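Adenine phosphoribosyltransferase, putative (Trypanosoma brucei brucei, PDB 5VN4) probably catalyses the reversible transfer of a phosphoribosyl group from 5-phospho-alpha-D-ribose 1-diphosphate to adenine, giving AMP and diphosphate in purine salvage. Local coordinates at residues G182-F188 with V209-E214; V34-Y38 with F50-I56; V118-P124 with C136-F141. All coordinates share one frame; numbering follows the deposited sequence. Where two conformers were deposited one is given.

How the interactions relate
From the N terminus, interaction 2 comes first: the chain leaves helix 26-34, forms strand 37-38, and an eleven-residue loop returns it to strand 50-51 and helix 54-57 beside the adenine. Interaction 3 then closes a second loop, eleven residues lying between 118-124 and 136-141. Interaction 1 is last, a crossover through helix 192-197 that sets strand 184-185 parallel to strand 208-213. The three loops follow in series, with no nesting or crossing. Interactions 1 and 2 touch, Tyr35 and Ala51 packing on Ile183 and Leu184, and so tie the central sheet to the adenine pocket. Interaction 3 stands apart, about 26 and 29 Å from them, centre to centre; it and interaction 2 both reach the second subunit.

Interaction 1: G182-F188 with V209-E214; sequences GILGLTF and VTLVDE
Gly182 and Thr210 begin a parallel pairing between neighbouring strands of the phosphoribosyltransferase sheet, joined by a beta-alpha-beta connection through helix 192-197. The backbone bonds come in sequence: Gly182 N gives to Val209 O at 2.8 Å, Leu211 N to Gly182 O, Val212 N to Ile183 O at 2.9 Å, and Gly185 N to Val212 O. Both chains turn corners here, at Ile183 and at Leu211-Val212, and the donors of Leu211 and Val212 stand above the planes of the carbonyls they meet. On the outer edges, Thr20 OG1 bonds Thr210 O, while Ile183, Leu184 and Leu186 bond the backbone of Asp155 and Ile157.

Glycine suits position 185 because Thr210 packs against its backbone, with OG1 3.4 Å from Gly185 CA. That hydroxyl has a weak bond to Val212 O, so Val212 O has two donors, one of them weak. Leucine and valine suit the other face, where Leu184 CD1 meets Val212 CG2 and the side chains pack on Tyr35 and Phe31, respectively. Leu186 places its side chain against the bound adenine, so the residue just after the strand lines the pocket.

Beyond the strands a carboxylate takes over the pairing. Glu214 bends at chi2 (-93°), which folds its head back over the 3-10 turn at Thr187-Phe188. OE1 accepts from Thr187 N at 2.8 Å, approached from above the carboxylate plane, while OE2 accepts a hydrogen bond from Thr187 OG1 on its syn side and a weak one from Phe188 N. The Phe188 ring presents its edge to Glu214 CB. Asp213 is held differently: OD1 bonds Thr215 and forms a salt bridge with Arg28, and a water donates to both Asp213 OD2, at 2.9 Å, and Thr187 OG1, at 3.2 Å.

Interaction 2: V34-Y38 with F50-I56; sequences VYKWY and FAEVGNI. With ADE (adenine), chain C.
Tyr35 lays one ring face under Ile56, whose CD1 sits almost over the ring centre, 3.7 Å from the centroid in a CH-pi contact. CG1 of the same isoleucine lies over that face too, nearer the rim at Tyr35 CE1, so the branch runs across the ring. Tyr35 itself starts away from the other segment, but its unusual chi1 of -126° swings the ring back, bringing CE1 to 3.7 Å from Ala51 CB. A water accepts from its hydroxyl and donates to Ala51 O.

Strands 37-38 and 50-51 form a short beta hairpin. Tyr38 and Phe50 are its hydrogen-bonded pair, each backbone N giving to the other's carbonyl, and Trp37 pairs with Ala51 in the adjoining non-hydrogen-bonded pair. The Tyr38 ring extends past Glu52 CB to reach Asn55, whose ND2 donates to Tyr38 OH at 3.0 Å. Ring and amide are nearly coplanar there, and the hydroxyl lies in the amide plane. The same ND2 gives to a second water, which also accepts from Lys36 N and donates to Glu52 O. Glu52 caps the start of helix 54-57 by accepting from Gly54 N through OE2, and its OE1 bonds Ala116 N of the second subunit.

The outer edge of strand 50-51 borders the adenine. Phe50, with CG trans to its own nitrogen (chi1 -178°), offers a ring face to the base, offset so that C2 of adenine lies toward the rim. Ala51 N donates to adenine N1 at 3.0 Å, and Arg49 O, Glu128 and Arg90 also bond the base. The ring stacks without reading N1; the Ala51 bond does read it, consistent with selection of adenine over a 6-oxopurine, whose N1 carries a hydrogen.

Interaction 3: V118-P124 with C136-F141; sequences VIIKSEP and CMTVRF
Ile120 and Val139 form the central hydrogen-bonded pair of a two-stranded antiparallel sheet, strands 119-121 and 138-140, whose axes approach to 4.5 Å. Ile120 N gives to Val139 O at 2.9 Å, nearly along the C=O axis, and Val139 N returns a bond to Ile120 O in the carbonyl plane. On either side of this pair, Phe141 N bonds Val118 O and Ser122 N bonds Met137 O.

The tight part is apolar. Branched residues favour extended strands, and here Ile120 CB lies 4.2 Å from Val139 CG1 on their shared face. Separately, Ile119 CD1 reaches Thr138 CB at 3.9 Å across the strands.

Past the strands, Ser122 replaces a regular pairing with its side chain: at chi1 74° OG sits near its own backbone, accepting from Met137 N at 3.0 Å and donating to Glu123 O. A small hydroxyl suits a place where one group must serve as both acceptor and donor. The Cys136 side chain points toward Ser122 and Pro124, its SG 3.9 Å from Pro124 CG.

Other parts are looser. Lys121 lies on the face of Thr138, touching Thr138 CG2 through CA and CB before its extended chain leads away; it also packs on Ile233 of the second subunit. Glu123 is exposed. At the far end the partly exposed Val118 and Phe141 lie side by side and point the same way, CG1 meeting CB, while Ile120 CD1 touches the phenyl edge at CD1. A water donates to both Val118 O and Phe141 O.

Ile120 packs on helix 161-172 through Leu169 and Ala172, and Met137 and Val139 rest on strand 106-109. Residues 119-121 also pair in parallel with a strand of the second subunit, so the small sheet continues across the dimer interface.

Interaction 1: G182-F188 with V209-E214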
loop_
_atom_site.group_PDB
_atom_site.type_symbol
_atom_site.label_atom_id
_atom_site.label_comp_id
_atom_site.label_asym_id
_atom_site.label_seq_id
_atom_site.Cartn_x
_atom_site.Cartn_y
_atom_site.Cartn_z
ATOM N N GLY A 182 10.169 0.306 10.440
ATOM C CA GLY A 182 9.952 -0.817 9.547
ATOM C C GLY A 182 9.609 -2.066 10.332
ATOM O O GLY A 182 9.601 -2.068 11.565
ATOM N N ILE A 183 9.340 -3.150 9.604
ATOM C CA ILE A 183 9.103 -4.428 10.267
ATOM C C ILE A 183 10.285 -5.393 10.203
ATOM O O ILE A 183 10.347 -6.321 11.024
ATOM C CB ILE A 183 7.782 -5.114 9.848
ATOM C CG1 ILE A 183 7.759 -5.434 8.345
ATOM C CG2 ILE A 183 6.599 -4.252 10.276
ATOM C CD1 ILE A 183 6.572 -6.300 7.935
ATOM N N LEU A 184 11.232 -5.186 9.282
ATOM C CA LEU A 184 12.379 -6.080 9.134
ATOM C C LEU A 184 13.611 -5.250 8.812
ATOM O O LEU A 184 13.646 -4.556 7.793
ATOM C CB LEU A 184 12.124 -7.106 8.023
ATOM C CG LEU A 184 13.300 -8.025 7.698
ATOM C CD1 LEU A 184 13.689 -8.883 8.889
ATOM C CD2 LEU A 184 12.952 -8.890 6.518
ATOM N N GLY A 185 14.615 -5.326 9.678
ATOM C CA GLY A 185 15.877 -4.649 9.443
ATOM C C GLY A 185 16.976 -5.672 9.285
ATOM O O GLY A 185 17.132 -6.549 10.142
ATOM N N LEU A 186 17.723 -5.611 8.183
ATOM C CA LEU A 186 18.823 -6.550 7.963
ATOM C C LEU A 186 20.068 -5.851 8.492
ATOM O O LEU A 186 20.764 -5.132 7.770
ATOM C CB LEU A 186 18.925 -6.916 6.489
ATOM C CG LEU A 186 17.630 -7.490 5.886
ATOM C CD1 LEU A 186 17.794 -7.790 4.412
ATOM C CD2 LEU A 186 17.173 -8.730 6.638
ATOM N N THR A 187 20.340 -6.036 9.788
ATOM C CA THR A 187 21.300 -5.150 10.449
ATOM C C THR A 187 22.715 -5.341 9.930
ATOM O O THR A 187 23.518 -4.407 9.995
ATOM C CB THR A 187 21.236 -5.269 11.975
ATOM O OG1 THR A 187 21.770 -6.527 12.396
ATOM C CG2 THR A 187 19.801 -5.140 12.464
ATOM N N PHE A 188 23.033 -6.523 9.395
ATOM C CA PHE A 188 24.371 -6.741 8.855
ATOM C C PHE A 188 24.669 -5.835 7.666
ATOM O O PHE A 188 25.842 -5.632 7.338
ATOM C CB PHE A 188 24.587 -8.223 8.501
ATOM C CG PHE A 188 23.679 -8.743 7.419
ATOM C CD1 PHE A 188 24.056 -8.688 6.085
ATOM C CD2 PHE A 188 22.456 -9.319 7.738
ATOM C CE1 PHE A 188 23.212 -9.184 5.087
ATOM C CE2 PHE A 188 21.615 -9.814 6.749
ATOM C CZ PHE A 188 21.996 -9.742 5.421
ATOM N N VAL A 209 13.860 1.943 13.783
ATOM C CA VAL A 209 13.157 0.944 14.578
ATOM C C VAL A 209 12.564 -0.079 13.618
ATOM O O VAL A 209 11.622 0.232 12.881
ATOM C CB VAL A 209 12.061 1.585 15.437
ATOM C CG1 VAL A 209 11.247 0.517 16.157
ATOM C CG2 VAL A 209 12.667 2.586 16.421
ATOM N N THR A 210 13.123 -1.291 13.600
ATOM C CA THR A 210 12.592 -2.364 12.769
ATOM C C THR A 210 12.211 -3.516 13.682
ATOM O O THR A 210 13.063 -4.049 14.397
ATOM C CB THR A 210 13.600 -2.823 11.710
ATOM O OG1 THR A 210 14.798 -3.296 12.334
ATOM C CG2 THR A 210 13.951 -1.685 10.763
ATOM N N LEU A 211 10.937 -3.903 13.655
ATOM C CA LEU A 211 10.419 -4.805 14.683
ATOM C C LEU A 211 11.216 -6.104 14.768
ATOM O O LEU A 211 11.605 -6.526 15.865
ATOM C CB LEU A 211 8.932 -5.081 14.458
ATOM C CG LEU A 211 8.046 -3.844 14.602
ATOM C CD1 LEU A 211 6.566 -4.249 14.549
ATOM C CD2 LEU A 211 8.355 -3.063 15.877
ATOM N N VAL A 212 11.453 -6.767 13.633
ATOM C CA VAL A 212 12.323 -7.937 13.664
ATOM C C VAL A 212 13.543 -7.704 12.776
ATOM O O VAL A 212 13.715 -6.615 12.202
ATOM C CB VAL A 212 11.583 -9.270 13.403
ATOM C CG1 VAL A 212 10.558 -9.516 14.510
ATOM C CG2 VAL A 212 10.921 -9.281 12.037
ATOM N N ASP A 213 14.416 -8.705 12.701
ATOM C CA ASP A 213 15.719 -8.569 12.069
ATOM C C ASP A 213 16.026 -9.860 11.326
ATOM O O ASP A 213 15.178 -10.752 11.206
ATOM C CB ASP A 213 16.790 -8.182 13.099
ATOM C CG ASP A 213 17.008 -9.249 14.161
ATOM O OD1 ASP A 213 16.421 -10.347 14.039
ATOM O OD2 ASP A 213 17.783 -8.989 15.110
ATOM N N GLU A 214 17.271 -9.967 10.854
ATOM C CA GLU A 214 17.676 -11.109 10.042
ATOM C C GLU A 214 17.558 -12.447 10.770
ATOM O O GLU A 214 17.534 -13.493 10.110
ATOM C CB GLU A 214 19.106 -10.914 9.517
ATOM C CG GLU A 214 20.171 -10.690 10.588
ATOM C CD GLU A 214 20.426 -9.216 10.879
ATOM O OE1 GLU A 214 19.451 -8.447 10.948
ATOM O OE2 GLU A 214 21.608 -8.811 11.038
HETATM O O HOH W 1 20.401 -7.850 14.923
#

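Interaction 2: V34-Y38 with F50-I56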
loop_
_atom_site.group_PDB
_atom_site.type_symbol
_atom_site.label_atom_id
_atom_site.label_comp_id
_atom_site.label_asym_id
_atom_site.label_seq_id
_atom_site.Cartn_x
_atom_site.Cartn_y
_atom_site.Cartn_z
ATOM N N VAL A 34 5.515 -16.739 11.188
ATOM C CA VAL A 34 4.814 -16.373 9.966
ATOM C C VAL A 34 5.734 -15.832 8.884
ATOM O O VAL A 34 5.464 -16.049 7.698
ATOM C CB VAL A 34 3.621 -15.432 10.214
ATOM C CG1 VAL A 34 2.555 -16.136 11.039
ATOM C CG2 VAL A 34 4.080 -14.169 10.887
ATOM N N TYR A 35 6.827 -15.152 9.243
ATOM C CA TYR A 35 7.707 -14.602 8.215
ATOM C C TYR A 35 8.418 -15.755 7.514
ATOM O O TYR A 35 9.007 -16.623 8.169
ATOM C CB TYR A 35 8.714 -13.624 8.824
ATOM C CG TYR A 35 8.770 -12.227 8.193
ATOM C CD1 TYR A 35 8.506 -12.011 6.842
ATOM C CD2 TYR A 35 9.104 -11.122 8.968
ATOM C CE1 TYR A 35 8.584 -10.728 6.285
ATOM C CE2 TYR A 35 9.170 -9.850 8.428
ATOM C CZ TYR A 35 8.906 -9.654 7.092
ATOM O OH TYR A 35 8.988 -8.370 6.595
ATOM N N LYS A 36 8.292 -15.811 6.196
ATOM C CA LYS A 36 9.005 -16.784 5.382
ATOM C C LYS A 36 9.937 -16.065 4.420
ATOM O O LYS A 36 9.659 -14.948 3.960
ATOM C CB LYS A 36 8.041 -17.645 4.557
ATOM C CG LYS A 36 6.951 -18.323 5.355
ATOM C CD LYS A 36 7.526 -19.266 6.400
ATOM C CE LYS A 36 6.420 -19.875 7.245
ATOM N NZ LYS A 36 6.976 -20.679 8.365
ATOM N N TRP A 37 11.039 -16.722 4.098
ATOM C CA TRP A 37 11.938 -16.222 3.075
ATOM C C TRP A 37 11.966 -17.171 1.888
ATOM O O TRP A 37 11.713 -18.375 2.015
ATOM C CB TRP A 37 13.354 -15.993 3.610
ATOM C CG TRP A 37 14.048 -17.234 4.103
ATOM C CD1 TRP A 37 14.039 -17.725 5.376
ATOM C CD2 TRP A 37 14.852 -18.137 3.331
ATOM N NE1 TRP A 37 14.781 -18.880 5.445
ATOM C CE2 TRP A 37 15.299 -19.150 4.204
ATOM C CE3 TRP A 37 15.246 -18.184 1.990
ATOM C CZ2 TRP A 37 16.110 -20.202 3.780
ATOM C CZ3 TRP A 37 16.062 -19.235 1.571
ATOM C CH2 TRP A 37 16.482 -20.225 2.465
ATOM N N TYR A 38 12.284 -16.614 0.729
ATOM C CA TYR A 38 12.315 -17.370 -0.509
ATOM C C TYR A 38 13.684 -17.224 -1.150
ATOM O O TYR A 38 14.284 -16.143 -1.128
ATOM C CB TYR A 38 11.206 -16.878 -1.450
ATOM C CG TYR A 38 9.825 -17.083 -0.863
ATOM C CD1 TYR A 38 9.311 -16.204 0.092
ATOM C CD2 TYR A 38 9.048 -18.184 -1.226
ATOM C CE1 TYR A 38 8.065 -16.406 0.649
ATOM C CE2 TYR A 38 7.784 -18.385 -0.684
ATOM C CZ TYR A 38 7.300 -17.487 0.254
ATOM O OH TYR A 38 6.056 -17.672 0.821
ATOM N N PHE A 50 14.673 -13.658 0.471
ATOM C CA PHE A 50 13.699 -12.611 0.197
ATOM C C PHE A 50 12.496 -12.782 1.116
ATOM O O PHE A 50 11.804 -13.806 1.058
ATOM C CB PHE A 50 13.255 -12.658 -1.263
ATOM C CG PHE A 50 12.280 -11.566 -1.630
ATOM C CD1 PHE A 50 12.732 -10.318 -2.032
ATOM C CD2 PHE A 50 10.915 -11.776 -1.553
ATOM C CE1 PHE A 50 11.832 -9.307 -2.359
ATOM C CE2 PHE A 50 10.023 -10.780 -1.886
ATOM C CZ PHE A 50 10.480 -9.534 -2.278
ATOM N N ALA A 51 12.217 -11.757 1.916
ATOM C CA ALA A 51 11.163 -11.813 2.930
ATOM C C ALA A 51 9.875 -11.243 2.341
ATOM O O ALA A 51 9.687 -10.024 2.274
ATOM C CB ALA A 51 11.604 -11.056 4.176
ATOM N N GLU A 52 8.970 -12.134 1.936
ATOM C CA GLU A 52 7.732 -11.735 1.270
ATOM C C GLU A 52 6.762 -11.095 2.263
ATOM O O GLU A 52 6.341 -11.721 3.241
ATOM C CB GLU A 52 7.103 -12.965 0.610
ATOM C CG GLU A 52 5.674 -12.786 0.108
ATOM C CD GLU A 52 5.537 -11.686 -0.928
ATOM O OE1 GLU A 52 6.363 -11.648 -1.873
ATOM O OE2 GLU A 52 4.599 -10.862 -0.789
ATOM N N VAL A 53 6.372 -9.847 1.996
ATOM C CA VAL A 53 5.494 -9.138 2.926
ATOM C C VAL A 53 4.081 -9.723 2.960
ATOM O O VAL A 53 3.359 -9.536 3.953
ATOM C CB VAL A 53 5.469 -7.633 2.586
ATOM C CG1 VAL A 53 4.571 -7.382 1.380
ATOM C CG2 VAL A 53 5.037 -6.808 3.785
ATOM N N GLY A 54 3.665 -10.439 1.910
ATOM C CA GLY A 54 2.310 -10.968 1.889
ATOM C C GLY A 54 2.022 -11.966 2.995
ATOM O O GLY A 54 0.883 -12.072 3.451
ATOM N N ASN A 55 3.037 -12.698 3.464
ATOM C CA ASN A 55 2.789 -13.597 4.589
ATOM C C ASN A 55 2.541 -12.834 5.883
ATOM O O ASN A 55 1.918 -13.374 6.802
ATOM C CB ASN A 55 3.926 -14.606 4.735
ATOM C CG ASN A 55 3.960 -15.601 3.587
ATOM O OD1 ASN A 55 2.935 -16.196 3.241
ATOM N ND2 ASN A 55 5.130 -15.765 2.972
ATOM N N ILE A 56 2.987 -11.582 5.958
ATOM C CA ILE A 56 2.667 -10.732 7.100
ATOM C C ILE A 56 1.250 -10.182 6.977
ATOM O O ILE A 56 0.460 -10.251 7.926
ATOM C CB ILE A 56 3.697 -9.593 7.231
ATOM C CG1 ILE A 56 5.117 -10.161 7.379
ATOM C CG2 ILE A 56 3.313 -8.651 8.389
ATOM C CD1 ILE A 56 5.275 -11.117 8.547
HETATM N N9 ADE C . 13.774 -5.394 0.049
HETATM C C8 ADE C . 15.127 -5.255 0.065
HETATM N N7 ADE C . 15.765 -6.336 0.457
HETATM C C5 ADE C . 14.757 -7.242 0.721
HETATM C C6 ADE C . 14.776 -8.583 1.178
HETATM N N6 ADE C . 15.902 -9.265 1.462
HETATM N N1 ADE C . 13.587 -9.201 1.331
HETATM C C2 ADE C . 12.467 -8.518 1.052
HETATM N N3 ADE C . 12.325 -7.268 0.614
HETATM C C4 ADE C . 13.522 -6.677 0.474
HETATM O O HOH W 2 8.518 -8.029 3.964
HETATM O O HOH W 3 7.156 -14.105 4.122
#

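Interaction 3: V118-P124 with C136-F141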
loop_
_atom_site.group_PDB
_atom_site.type_symbol
_atom_site.label_atom_id
_atom_site.label_comp_id
_atom_site.label_asym_id
_atom_site.label_seq_id
_atom_site.Cartn_x
_atom_site.Cartn_y
_atom_site.Cartn_z
ATOM N N VAL A 118 2.393 19.448 -8.202
ATOM C CA VAL A 118 3.809 19.778 -8.061
ATOM C C VAL A 118 4.435 18.787 -7.093
ATOM O O VAL A 118 3.913 18.562 -5.997
ATOM C CB VAL A 118 3.983 21.226 -7.577
ATOM C CG1 VAL A 118 5.458 21.536 -7.337
ATOM C CG2 VAL A 118 3.390 22.202 -8.595
ATOM N N ILE A 119 5.542 18.172 -7.503
ATOM C CA ILE A 119 6.162 17.119 -6.712
ATOM C C ILE A 119 7.662 17.357 -6.622
ATOM O O ILE A 119 8.267 17.963 -7.510
ATOM C CB ILE A 119 5.845 15.699 -7.243
ATOM C CG1 ILE A 119 6.501 15.462 -8.606
ATOM C CG2 ILE A 119 4.344 15.489 -7.336
ATOM C CD1 ILE A 119 6.217 14.073 -9.187
ATOM N N ILE A 120 8.254 16.881 -5.525
ATOM C CA ILE A 120 9.691 16.965 -5.282
ATOM C C ILE A 120 10.289 15.597 -5.573
ATOM O O ILE A 120 9.756 14.581 -5.118
ATOM C CB ILE A 120 9.977 17.353 -3.822
ATOM C CG1 ILE A 120 9.186 18.593 -3.404
ATOM C CG2 ILE A 120 11.477 17.534 -3.601
ATOM C CD1 ILE A 120 9.224 18.817 -1.916
ATOM N N LYS A 121 11.400 15.563 -6.304
ATOM C CA LYS A 121 12.070 14.310 -6.632
ATOM C C LYS A 121 13.379 14.180 -5.862
ATOM O O LYS A 121 14.129 15.154 -5.713
ATOM C CB LYS A 121 12.337 14.195 -8.137
ATOM C CG LYS A 121 13.356 15.169 -8.689
ATOM C CD LYS A 121 13.699 14.835 -10.136
ATOM C CE LYS A 121 14.595 15.899 -10.759
ATOM N NZ LYS A 121 14.988 15.564 -12.160
ATOM N N SER A 122 13.641 12.974 -5.366
ATOM C CA SER A 122 14.888 12.657 -4.687
ATOM C C SER A 122 16.012 12.484 -5.707
ATOM O O SER A 122 15.803 12.542 -6.920
ATOM C CB SER A 122 14.727 11.361 -3.894
ATOM O OG SER A 122 14.704 10.238 -4.764
ATOM N N GLU A 123 17.224 12.242 -5.211
ATOM C CA GLU A 123 18.265 11.713 -6.073
ATOM C C GLU A 123 17.919 10.277 -6.473
ATOM O O GLU A 123 17.157 9.596 -5.780
ATOM C CB GLU A 123 19.592 11.704 -5.326
ATOM C CG GLU A 123 20.109 13.079 -4.991
ATOM C CD GLU A 123 20.588 13.827 -6.217
ATOM O OE1 GLU A 123 21.095 13.172 -7.153
ATOM O OE2 GLU A 123 20.454 15.068 -6.246
ATOM N N PRO A 124 18.471 9.786 -7.581
ATOM C CA PRO A 124 18.222 8.384 -7.950
ATOM C C PRO A 124 18.590 7.442 -6.810
ATOM O O PRO A 124 19.630 7.594 -6.160
ATOM C CB PRO A 124 19.125 8.179 -9.173
ATOM C CG PRO A 124 19.253 9.554 -9.765
ATOM C CD PRO A 124 19.330 10.466 -8.569
ATOM N N CYS A 136 13.720 7.663 -9.217
ATOM C CA CYS A 136 13.798 8.433 -7.986
ATOM C C CYS A 136 12.488 8.258 -7.232
ATOM O O CYS A 136 11.485 7.797 -7.785
ATOM C CB CYS A 136 14.000 9.929 -8.271
ATOM S SG CYS A 136 15.410 10.335 -9.318
ATOM N N MET A 137 12.500 8.629 -5.952
ATOM C CA MET A 137 11.268 8.760 -5.186
ATOM C C MET A 137 10.786 10.203 -5.234
ATOM O O MET A 137 11.580 11.140 -5.377
ATOM C CB MET A 137 11.480 8.352 -3.728
ATOM C CG MET A 137 11.696 6.858 -3.531
ATOM S SD MET A 137 10.230 5.909 -3.990
ATOM C CE MET A 137 10.829 4.235 -3.746
ATOM N N THR A 138 9.472 10.374 -5.116
ATOM C CA THR A 138 8.860 11.693 -5.160
ATOM C C THR A 138 7.830 11.824 -4.045
ATOM O O THR A 138 7.333 10.833 -3.507
ATOM C CB THR A 138 8.195 11.984 -6.516
ATOM O OG1 THR A 138 7.174 11.010 -6.760
ATOM C CG2 THR A 138 9.219 11.947 -7.647
ATOM N N VAL A 139 7.506 13.073 -3.714
ATOM C CA VAL A 139 6.474 13.392 -2.730
ATOM C C VAL A 139 5.773 14.666 -3.182
ATOM O O VAL A 139 6.375 15.529 -3.829
ATOM C CB VAL A 139 7.071 13.514 -1.305
ATOM C CG1 VAL A 139 7.883 14.801 -1.146
ATOM C CG2 VAL A 139 5.989 13.386 -0.247
ATOM N N ARG A 140 4.486 14.780 -2.859
ATOM C CA ARG A 140 3.711 15.950 -3.251
ATOM C C ARG A 140 4.222 17.178 -2.507
ATOM O O ARG A 140 4.374 17.144 -1.283
ATOM C CB ARG A 140 2.242 15.714 -2.890
ATOM C CG ARG A 140 1.238 16.564 -3.643
ATOM C CD ARG A 140 -0.195 16.180 -3.268
ATOM N NE ARG A 140 -0.475 16.435 -1.856
ATOM C CZ ARG A 140 -0.753 17.636 -1.357
ATOM N NH1 ARG A 140 -0.794 18.698 -2.153
ATOM N NH2 ARG A 140 -0.989 17.782 -0.061
ATOM N N PHE A 141 4.482 18.258 -3.237
ATOM C CA PHE A 141 4.820 19.513 -2.588
ATOM C C PHE A 141 3.605 20.031 -1.830
ATOM O O PHE A 141 2.482 20.017 -2.346
ATOM C CB PHE A 141 5.263 20.550 -3.616
ATOM C CG PHE A 141 5.729 21.832 -2.999
ATOM C CD1 PHE A 141 7.014 21.942 -2.498
ATOM C CD2 PHE A 141 4.876 22.921 -2.892
ATOM C CE1 PHE A 141 7.449 23.115 -1.917
ATOM C CE2 PHE A 141 5.309 24.101 -2.311
ATOM C CZ PHE A 141 6.598 24.194 -1.821
HETATM O O HOH W 4 1.684 19.647 -4.916
#